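Local structure of PfEMP1 variant 1 of strain MC (Plasmodium falciparum, 5LGD) at residues V15-R26 with I145-E155. The protein probably takes part in binding receptors on host cell surfaces, this piece being a largely helical part of a DBL domain. Residues are numbered along the deposited sequence; the frame is centred on the assembly and turned at random.
Sequences VHDMLIDSIKWR and IDKLLQHEQKE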
loop_
_atom_site.group_PDB
_atom_site.type_symbol
_atom_site.label_atom_id
_atom_site.label_comp_id
_atom_site.label_asym_id
_atom_site.label_seq_id
_atom_site.Cartn_x
_atom_site.Cartn_y
_atom_site.Cartn_z
ATOM N N VAL B 15 -7.382 18.727 -26.980
ATOM C CA VAL B 15 -8.779 18.393 -26.663
ATOM C C VAL B 15 -9.563 19.696 -26.384
ATOM O O VAL B 15 -10.608 19.936 -26.994
ATOM C CB VAL B 15 -8.857 17.365 -25.493
ATOM C CG1 VAL B 15 -10.262 17.305 -24.891
ATOM C CG2 VAL B 15 -8.421 15.977 -25.961
ATOM N N HIS B 16 -9.042 20.543 -25.488
ATOM C CA HIS B 16 -9.649 21.819 -25.157
ATOM C C HIS B 16 -9.812 22.729 -26.399
ATOM O O HIS B 16 -10.914 23.226 -26.670
ATOM C CB HIS B 16 -8.796 22.525 -24.074
ATOM C CG HIS B 16 -9.210 23.936 -23.839
ATOM N ND1 HIS B 16 -8.594 24.984 -24.497
ATOM C CD2 HIS B 16 -10.182 24.429 -23.044
ATOM C CE1 HIS B 16 -9.202 26.072 -24.075
ATOM N NE2 HIS B 16 -10.151 25.787 -23.190
ATOM N N ASP B 17 -8.708 22.969 -27.124
ATOM C CA ASP B 17 -8.708 23.819 -28.321
ATOM C C ASP B 17 -9.597 23.257 -29.453
ATOM O O ASP B 17 -10.204 24.043 -30.169
ATOM C CB ASP B 17 -7.266 24.037 -28.832
ATOM C CG ASP B 17 -6.331 24.740 -27.859
ATOM O OD1 ASP B 17 -6.792 25.140 -26.757
ATOM O OD2 ASP B 17 -5.146 24.863 -28.177
ATOM N N MET B 18 -9.710 21.917 -29.602
ATOM C CA MET B 18 -10.583 21.424 -30.657
ATOM C C MET B 18 -12.069 21.667 -30.274
ATOM O O MET B 18 -12.846 22.127 -31.125
ATOM C CB MET B 18 -10.235 19.988 -31.115
ATOM C CG MET B 18 -11.023 18.887 -30.469
ATOM S SD MET B 18 -12.579 18.632 -31.345
ATOM C CE MET B 18 -13.172 17.300 -30.452
ATOM N N LEU B 19 -12.416 21.497 -28.985
ATOM C CA LEU B 19 -13.779 21.719 -28.476
ATOM C C LEU B 19 -14.193 23.162 -28.625
ATOM O O LEU B 19 -15.340 23.447 -29.002
ATOM C CB LEU B 19 -13.891 21.267 -27.013
ATOM C CG LEU B 19 -13.780 19.731 -26.792
ATOM C CD1 LEU B 19 -13.808 19.385 -25.314
ATOM C CD2 LEU B 19 -14.888 19.000 -27.485
ATOM N N ILE B 20 -13.214 24.060 -28.416
ATOM C CA ILE B 20 -13.345 25.502 -28.519
ATOM C C ILE B 20 -13.507 25.895 -29.982
ATOM O O ILE B 20 -14.375 26.694 -30.301
ATOM C CB ILE B 20 -12.196 26.241 -27.743
ATOM C CG1 ILE B 20 -12.364 26.116 -26.187
ATOM C CG2 ILE B 20 -12.084 27.719 -28.107
ATOM C CD1 ILE B 20 -13.708 26.254 -25.625
ATOM N N ASP B 21 -12.717 25.317 -30.861
ATOM C CA ASP B 21 -12.801 25.552 -32.303
ATOM C C ASP B 21 -14.155 25.091 -32.835
ATOM O O ASP B 21 -14.802 25.818 -33.584
ATOM C CB ASP B 21 -11.646 24.867 -33.024
ATOM C CG ASP B 21 -10.267 25.467 -32.831
ATOM O OD1 ASP B 21 -10.180 26.632 -32.410
ATOM O OD2 ASP B 21 -9.276 24.785 -33.159
ATOM N N SER B 22 -14.642 23.941 -32.364
ATOM C CA SER B 22 -15.960 23.426 -32.750
ATOM C C SER B 22 -17.064 24.471 -32.408
ATOM O O SER B 22 -17.901 24.781 -33.256
ATOM C CB SER B 22 -16.211 22.067 -32.098
ATOM O OG SER B 22 -17.376 21.451 -32.618
ATOM N N ILE B 23 -16.972 25.098 -31.233
ATOM C CA ILE B 23 -17.896 26.160 -30.798
ATOM C C ILE B 23 -17.711 27.428 -31.635
ATOM O O ILE B 23 -18.696 28.092 -31.966
ATOM C CB ILE B 23 -17.710 26.491 -29.285
ATOM C CG1 ILE B 23 -18.059 25.296 -28.367
ATOM C CG2 ILE B 23 -18.459 27.768 -28.882
ATOM C CD1 ILE B 23 -17.346 25.386 -26.983
ATOM N N LYS B 24 -16.444 27.801 -31.902
ATOM C CA LYS B 24 -16.108 29.018 -32.663
ATOM C C LYS B 24 -16.607 28.959 -34.109
ATOM O O LYS B 24 -16.772 30.014 -34.709
ATOM C CB LYS B 24 -14.601 29.315 -32.611
ATOM C CG LYS B 24 -14.148 29.998 -31.335
ATOM C CD LYS B 24 -12.644 29.825 -31.176
ATOM C CE LYS B 24 -11.971 31.049 -30.611
ATOM N NZ LYS B 24 -12.142 31.159 -29.136
ATOM N N TRP B 25 -16.863 27.731 -34.656
ATOM C CA TRP B 25 -17.424 27.576 -36.001
ATOM C C TRP B 25 -18.840 28.125 -36.027
ATOM O O TRP B 25 -19.210 28.798 -36.977
ATOM C CB TRP B 25 -17.388 26.120 -36.472
ATOM C CG TRP B 25 -16.081 25.763 -37.105
ATOM C CD1 TRP B 25 -15.124 24.930 -36.596
ATOM C CD2 TRP B 25 -15.575 26.237 -38.365
ATOM N NE1 TRP B 25 -14.059 24.845 -37.467
ATOM C CE2 TRP B 25 -14.301 25.656 -38.551
ATOM C CE3 TRP B 25 -16.066 27.117 -39.343
ATOM C CZ2 TRP B 25 -13.533 25.888 -39.707
ATOM C CZ3 TRP B 25 -15.305 27.353 -40.479
ATOM C CH2 TRP B 25 -14.038 26.772 -40.637
ATOM N N ARG B 26 -19.585 27.919 -34.938
ATOM C CA ARG B 26 -20.937 28.436 -34.781
ATOM C C ARG B 26 -20.931 29.897 -34.392
ATOM O O ARG B 26 -21.707 30.655 -34.958
ATOM C CB ARG B 26 -21.757 27.587 -33.808
ATOM C CG ARG B 26 -22.188 26.236 -34.409
ATOM C CD ARG B 26 -21.101 25.171 -34.307
ATOM N NE ARG B 26 -21.606 23.855 -34.675
ATOM C CZ ARG B 26 -20.848 22.797 -34.902
ATOM N NH1 ARG B 26 -19.521 22.898 -34.853
ATOM N NH2 ARG B 26 -21.403 21.635 -35.222
ATOM N N ILE B 145 -14.408 12.167 -28.294
ATOM C CA ILE B 145 -13.754 12.971 -29.331
ATOM C C ILE B 145 -14.095 12.393 -30.689
ATOM O O ILE B 145 -14.512 13.138 -31.571
ATOM C CB ILE B 145 -12.222 13.123 -29.079
ATOM C CG1 ILE B 145 -11.919 13.759 -27.684
ATOM C CG2 ILE B 145 -11.496 13.857 -30.207
ATOM C CD1 ILE B 145 -12.523 15.223 -27.384
ATOM N N ASP B 146 -13.976 11.062 -30.838
ATOM C CA ASP B 146 -14.306 10.331 -32.058
ATOM C C ASP B 146 -15.812 10.499 -32.421
ATOM O O ASP B 146 -16.131 10.838 -33.562
ATOM C CB ASP B 146 -13.933 8.863 -31.883
ATOM C CG ASP B 146 -12.446 8.640 -31.652
ATOM O OD1 ASP B 146 -11.669 8.747 -32.630
ATOM O OD2 ASP B 146 -12.073 8.253 -30.521
ATOM N N LYS B 147 -16.716 10.335 -31.432
ATOM C CA LYS B 147 -18.165 10.515 -31.598
ATOM C C LYS B 147 -18.441 11.936 -32.097
ATOM O O LYS B 147 -19.191 12.110 -33.066
ATOM C CB LYS B 147 -18.895 10.295 -30.258
ATOM C CG LYS B 147 -19.206 8.833 -29.941
ATOM C CD LYS B 147 -20.718 8.550 -29.980
ATOM C CE LYS B 147 -21.522 9.149 -28.839
ATOM N NZ LYS B 147 -22.979 9.161 -29.140
ATOM N N LEU B 148 -17.787 12.948 -31.458
ATOM C CA LEU B 148 -17.900 14.354 -31.844
ATOM C C LEU B 148 -17.371 14.632 -33.228
ATOM O O LEU B 148 -18.082 15.264 -34.015
ATOM C CB LEU B 148 -17.284 15.325 -30.822
ATOM C CG LEU B 148 -17.503 16.795 -31.167
ATOM C CD1 LEU B 148 -18.963 17.182 -31.017
ATOM C CD2 LEU B 148 -16.644 17.669 -30.357
ATOM N N LEU B 149 -16.156 14.131 -33.557
ATOM C CA LEU B 149 -15.609 14.304 -34.910
ATOM C C LEU B 149 -16.487 13.628 -35.986
ATOM O O LEU B 149 -16.590 14.155 -37.087
ATOM C CB LEU B 149 -14.136 13.895 -35.021
ATOM C CG LEU B 149 -13.128 14.820 -34.305
ATOM C CD1 LEU B 149 -11.725 14.214 -34.326
ATOM C CD2 LEU B 149 -13.134 16.261 -34.897
ATOM N N GLN B 150 -17.194 12.536 -35.630
ATOM C CA GLN B 150 -18.134 11.847 -36.528
ATOM C C GLN B 150 -19.351 12.764 -36.752
ATOM O O GLN B 150 -19.768 12.979 -37.897
ATOM C CB GLN B 150 -18.571 10.497 -35.928
ATOM C CG GLN B 150 -17.756 9.304 -36.439
ATOM C CD GLN B 150 -17.263 8.338 -35.385
ATOM O OE1 GLN B 150 -17.974 7.954 -34.443
ATOM N NE2 GLN B 150 -16.047 7.848 -35.589
ATOM N N HIS B 151 -19.877 13.348 -35.645
ATOM C CA HIS B 151 -21.004 14.286 -35.669
ATOM C C HIS B 151 -20.669 15.504 -36.539
ATOM O O HIS B 151 -21.517 15.967 -37.311
ATOM C CB HIS B 151 -21.381 14.725 -34.242
ATOM C CG HIS B 151 -22.365 15.853 -34.204
ATOM N ND1 HIS B 151 -23.725 15.620 -34.251
ATOM C CD2 HIS B 151 -22.147 17.188 -34.176
ATOM C CE1 HIS B 151 -24.291 16.813 -34.223
ATOM N NE2 HIS B 151 -23.382 17.789 -34.176
ATOM N N GLU B 152 -19.428 15.997 -36.421
ATOM C CA GLU B 152 -18.912 17.147 -37.157
ATOM C C GLU B 152 -18.876 16.876 -38.650
ATOM O O GLU B 152 -19.187 17.763 -39.440
ATOM C CB GLU B 152 -17.533 17.575 -36.612
ATOM C CG GLU B 152 -17.577 18.179 -35.212
ATOM C CD GLU B 152 -18.390 19.453 -35.052
ATOM O OE1 GLU B 152 -17.780 20.545 -35.109
ATOM O OE2 GLU B 152 -19.608 19.361 -34.764
ATOM N N GLN B 153 -18.516 15.647 -39.031
ATOM C CA GLN B 153 -18.468 15.192 -40.418
ATOM C C GLN B 153 -19.878 15.200 -41.038
ATOM O O GLN B 153 -20.016 15.519 -42.214
ATOM C CB GLN B 153 -17.854 13.795 -40.484
ATOM C CG GLN B 153 -17.381 13.387 -41.881
ATOM C CD GLN B 153 -16.084 14.072 -42.260
ATOM O OE1 GLN B 153 -14.992 13.675 -41.825
ATOM N NE2 GLN B 153 -16.176 15.104 -43.097
ATOM N N LYS B 154 -20.912 14.861 -40.232
ATOM C CA LYS B 154 -22.322 14.846 -40.628
ATOM C C LYS B 154 -22.880 16.250 -40.736
ATOM O O LYS B 154 -23.683 16.485 -41.626
ATOM C CB LYS B 154 -23.170 13.973 -39.690
ATOM C CG LYS B 154 -22.953 12.477 -39.921
ATOM C CD LYS B 154 -23.093 11.660 -38.641
ATOM C CE LYS B 154 -22.613 10.236 -38.823
ATOM N NZ LYS B 154 -22.795 9.419 -37.593
ATOM N N GLU B 155 -22.451 17.186 -39.855
ATOM C CA GLU B 155 -22.888 18.582 -39.906
ATOM C C GLU B 155 -22.296 19.338 -41.095
ATOM O O GLU B 155 -23.009 20.118 -41.723
ATOM C CB GLU B 155 -22.643 19.325 -38.590
ATOM C CG GLU B 155 -23.626 18.925 -37.500
ATOM C CD GLU B 155 -25.098 19.116 -37.827
ATOM O OE1 GLU B 155 -25.492 20.263 -38.137
ATOM O OE2 GLU B 155 -25.850 18.112 -37.805
#
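Met18 and Leu148 meet where segments 15-26 and 145-155, on helices 7-29 and 144-162 of this helical bundle within a PfEMP1 DBL domain, run roughly parallel (25°), their axes 12.1 Å apart at closest approach. Met18, long and unbranched, can span that gap, with bulky, branched Leu148 and Ile145 facing it. Its chain bends at chi2 and runs alongside Leu148, pointing the other way, bringing CE within 3.5 Å of Leu148 CD2, tighter than usual for two carbons. CE also rests on Ile145 CD1, while Leu19 CD2 comes to 3.6 Å from Leu148 CD2. Branched Val15 adds CG1 against Ile145 CD1, and Leu95 and Ile99 of helix 92-103 extend this apolar layer.

Toward Arg26 polar groups take over. Glu152 can reach both Ser22 and Arg26 and is itself buried, with Phe52 against it; the positive guanidinium probably helps keep it ionised. Arg26 grips the carboxylate end-on, the two planes only 18° apart, with NH2 2.9 Å from Glu152 OE2. Beyond this salt bridge, partly exposed His151 and the Glu155 CG lie more loosely around NH2. Glu152 OE1 accepts twice: it receives Arg26 NH1 on its syn lone pair, the N-H...O angle 172°, and the small Ser22 hydroxyl donates from above the carboxylate plane, OG to OE1 2.7 Å.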